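Local coordinates for PKS (Streptomyces albus, PDB 4OQJ), which probably catalyses chain-extending condensations in oxazolomycin biosynthesis through its ketosynthase domain, as part of an AT-less type I polyketide synthase, at residues A[39-44]-A[384-389]. Residues are numbered along the deposited sequence; the frame is centred on the assembly and turned at random.
Sequences DTFWKV and TILMLR
The indole of Trp42 meets Leu386 and Met387 with two different parts of its surface. The carbonyl oxygen of Leu386 lies over one face, 4.0 Å above the ring plane and displaced toward the rim, while CG of the selenomethionine at Met387 sits in plane at the edge, 4.0 Å from CZ3 of Trp42. The benzo ring also packs against the base of the Leu386 side chain, Trp42 CE3 lying 3.6 Å from Leu386 CB. Trp42 has CG opposite the backbone N (chi1 177°), which carries the indole out from helix 38-46 and past the leucine, the two side chains running in opposite directions. Phe41 supplies the second point of touch: its CD2 lies 3.8 Å from Leu386 CD1, the methyl approaching the ring obliquely. The short helical segments pass almost at right angles (signed crossing -84°), their axes 10.5 Å apart. Around them, His390 stacks on Trp42, and Phe32 packs edge-to-face with Phe41, which also touches Cys30 of strand 23-31. Within the ketosynthase's thiolase-type fold, the contact joins an N-terminal helix to helix 376-390, in the C-terminal part of the ketosynthase. No hydrogen bond spans the segments, which are held mainly by apolar, van der Waals contact in a buried setting, and the oxygen over the indole has a hydrogen-bond partner in His390 ND1.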
ATOM      1  N   ASP A  39      24.362   3.679 -14.509  1.00 21.89           N
ATOM      2  CA  ASP A  39      25.342   4.253 -15.432  1.00 23.71           C
ATOM      3  C   ASP A  39      25.121   3.733 -16.833  1.00 21.43           C
ATOM      4  O   ASP A  39      25.173   4.504 -17.792  1.00 21.85           O
ATOM      5  CB  ASP A  39      26.770   3.946 -14.991  1.00 34.17           C
ATOM      6  CG  ASP A  39      27.267   4.887 -13.897  1.00 42.10           C
ATOM      7  OD1 ASP A  39      26.516   5.802 -13.498  1.00 44.47           O
ATOM      8  OD2 ASP A  39      28.422   4.712 -13.450  1.00 46.61           O
ATOM      9  N   THR A  40      24.866   2.435 -16.974  1.00 16.89           N
ATOM     10  CA  THR A  40      24.628   1.895 -18.311  1.00 19.73           C
ATOM     11  C   THR A  40      23.242   2.336 -18.814  1.00 18.40           C
ATOM     12  O   THR A  40      23.006   2.423 -20.022  1.00 18.31           O
ATOM     13  CB  THR A  40      24.761   0.347 -18.356  1.00 17.71           C
ATOM     14  OG1 THR A  40      24.006  -0.263 -17.303  1.00 19.54           O
ATOM     15  CG2 THR A  40      26.215  -0.066 -18.197  1.00 20.97           C
ATOM     16  N   PHE A  41      22.319   2.614 -17.898  1.00 17.36           N
ATOM     17  CA  PHE A  41      20.995   3.107 -18.294  1.00 17.44           C
ATOM     18  C   PHE A  41      21.141   4.523 -18.848  1.00 18.31           C
ATOM     19  O   PHE A  41      20.522   4.876 -19.846  1.00 19.85           O
ATOM     20  CB  PHE A  41      20.024   3.071 -17.100  1.00 17.67           C
ATOM     21  CG  PHE A  41      18.590   3.417 -17.443  1.00 16.55           C
ATOM     22  CD1 PHE A  41      18.002   2.992 -18.639  1.00 17.90           C
ATOM     23  CD2 PHE A  41      17.809   4.125 -16.540  1.00 16.98           C
ATOM     24  CE1 PHE A  41      16.674   3.301 -18.941  1.00 19.57           C
ATOM     25  CE2 PHE A  41      16.467   4.426 -16.830  1.00 15.02           C
ATOM     26  CZ  PHE A  41      15.906   4.008 -18.035  1.00 15.82           C
ATOM     27  N   TRP A  42      21.977   5.330 -18.206  1.00 16.58           N
ATOM     28  CA  TRP A  42      22.202   6.675 -18.684  1.00 19.64           C
ATOM     29  C   TRP A  42      22.832   6.635 -20.064  1.00 22.60           C
ATOM     30  O   TRP A  42      22.600   7.525 -20.881  1.00 18.28           O
ATOM     31  CB  TRP A  42      23.090   7.464 -17.732  1.00 17.69           C
ATOM     32  CG  TRP A  42      23.383   8.816 -18.269  1.00 18.98           C
ATOM     33  CD1 TRP A  42      24.597   9.320 -18.604  1.00 22.05           C
ATOM     34  CD2 TRP A  42      22.423   9.841 -18.560  1.00 19.33           C
ATOM     35  NE1 TRP A  42      24.459  10.602 -19.080  1.00 24.99           N
ATOM     36  CE2 TRP A  42      23.134  10.946 -19.059  1.00 22.21           C
ATOM     37  CE3 TRP A  42      21.029   9.931 -18.430  1.00 19.82           C
ATOM     38  CZ2 TRP A  42      22.503  12.133 -19.438  1.00 23.63           C
ATOM     39  CZ3 TRP A  42      20.404  11.104 -18.799  1.00 20.30           C
ATOM     40  CH2 TRP A  42      21.146  12.195 -19.313  1.00 20.52           C
ATOM     41  N   LYS A  43      23.617   5.596 -20.332  1.00 21.09           N
ATOM     42  CA  LYS A  43      24.229   5.462 -21.649  1.00 24.17           C
ATOM     43  C   LYS A  43      23.176   5.136 -22.705  1.00 24.93           C
ATOM     44  O   LYS A  43      23.201   5.699 -23.789  1.00 24.58           O
ATOM     45  CB  LYS A  43      25.326   4.402 -21.632  1.00 23.85           C
ATOM     46  CG  LYS A  43      26.570   4.835 -20.873  1.00 28.88           C
ATOM     47  N   VAL A  44      22.238   4.249 -22.380  1.00 19.87           N
ATOM     48  CA  VAL A  44      21.123   3.950 -23.278  1.00 19.43           C
ATOM     49  C   VAL A  44      20.362   5.231 -23.597  1.00 20.80           C
ATOM     50  O   VAL A  44      19.996   5.470 -24.745  1.00 19.66           O
ATOM     51  CB  VAL A  44      20.146   2.898 -22.659  1.00 18.38           C
ATOM     52  CG1 VAL A  44      18.824   2.834 -23.434  1.00 21.08           C
ATOM     53  CG2 VAL A  44      20.800   1.514 -22.635  1.00 17.30           C
ATOM     54  N   THR A 384      14.228  10.175 -15.411  1.00 13.43           N
ATOM     55  CA  THR A 384      14.040  11.594 -15.128  1.00 14.54           C
ATOM     56  C   THR A 384      15.038  12.049 -14.067  1.00 15.53           C
ATOM     57  O   THR A 384      15.587  13.142 -14.149  1.00 16.55           O
ATOM     58  CB  THR A 384      12.571  11.870 -14.672  1.00 17.98           C
ATOM     59  OG1 THR A 384      11.672  11.482 -15.724  1.00 16.96           O
ATOM     60  CG2 THR A 384      12.356  13.330 -14.345  1.00 16.12           C
ATOM     61  N   ILE A 385      15.296  11.201 -13.083  1.00 14.46           N
ATOM     62  CA  ILE A 385      16.307  11.512 -12.070  1.00 15.66           C
ATOM     63  C   ILE A 385      17.696  11.677 -12.700  1.00 15.43           C
ATOM     64  O   ILE A 385      18.425  12.600 -12.358  1.00 17.47           O
ATOM     65  CB  ILE A 385      16.356  10.422 -10.980  1.00 14.85           C
ATOM     66  CG1 ILE A 385      15.096  10.496 -10.119  1.00 15.38           C
ATOM     67  CG2 ILE A 385      17.604  10.577 -10.101  1.00 15.25           C
ATOM     68  CD1 ILE A 385      14.891   9.290  -9.216  1.00 14.61           C
ATOM     69  N   LEU A 386      18.062  10.796 -13.626  1.00 15.52           N
ATOM     70  CA  LEU A 386      19.380  10.875 -14.258  1.00 18.25           C
ATOM     71  C   LEU A 386      19.516  12.128 -15.128  1.00 20.73           C
ATOM     72  O   LEU A 386      20.565  12.780 -15.128  1.00 18.40           O
ATOM     73  CB  LEU A 386      19.650   9.619 -15.090  1.00 16.32           C
ATOM     74  CG  LEU A 386      19.802   8.342 -14.244  1.00 15.71           C
ATOM     75  CD1 LEU A 386      19.770   7.098 -15.113  1.00 17.14           C
ATOM     76  CD2 LEU A 386      21.105   8.376 -13.442  1.00 18.16           C
HETATM   77  N   MSE A 387      18.465  12.461 -15.869  1.00 16.50           N
HETATM   78  CA  MSE A 387      18.453  13.668 -16.693  1.00 18.05           C
HETATM   79  C   MSE A 387      18.715  14.896 -15.842  1.00 19.07           C
HETATM   80  O   MSE A 387      19.473  15.780 -16.239  1.00 19.87           O
HETATM   81  CB  MSE A 387      17.103  13.841 -17.409  1.00 18.00           C
HETATM   82  CG  MSE A 387      16.821  12.851 -18.503  1.00 20.04           C
HETATM   83 SE   MSE A 387      14.938  12.996 -19.059  0.69 25.55          SE
HETATM   84  CE  MSE A 387      14.950  14.807 -19.738  1.00 25.80           C
ATOM     85  N   LEU A 388      18.044  14.951 -14.686  1.00 17.88           N
ATOM     86  CA  LEU A 388      18.125  16.092 -13.778  1.00 18.64           C
ATOM     87  C   LEU A 388      19.503  16.194 -13.140  1.00 21.29           C
ATOM     88  O   LEU A 388      20.059  17.285 -13.016  1.00 22.70           O
ATOM     89  CB  LEU A 388      17.061  15.991 -12.680  1.00 18.16           C
ATOM     90  CG  LEU A 388      15.621  16.355 -13.056  1.00 18.96           C
ATOM     91  CD1 LEU A 388      14.649  15.856 -11.981  1.00 16.14           C
ATOM     92  CD2 LEU A 388      15.492  17.853 -13.234  1.00 23.15           C
ATOM     93  N   ARG A 389      20.040  15.052 -12.715  1.00 21.96           N
ATOM     94  CA  ARG A 389      21.355  15.027 -12.097  1.00 26.34           C
ATOM     95  C   ARG A 389      22.414  15.432 -13.115  1.00 26.75           C
ATOM     96  O   ARG A 389      23.371  16.111 -12.767  1.00 28.98           O
ATOM     97  CB  ARG A 389      21.681  13.646 -11.508  1.00 25.35           C
ATOM     98  CG  ARG A 389      22.813  13.721 -10.487  1.00 35.27           C
ATOM     99  CD  ARG A 389      23.322  12.378  -9.955  1.00 48.87           C
ATOM    100  NE  ARG A 389      24.297  12.625  -8.884  1.00 63.05           N
ATOM    101  CZ  ARG A 389      25.296  11.812  -8.539  1.00 62.95           C
ATOM    102  NH1 ARG A 389      25.480  10.656  -9.167  1.00 65.66           N
ATOM    103  NH2 ARG A 389      26.122  12.165  -7.554  1.00 57.73           N
TER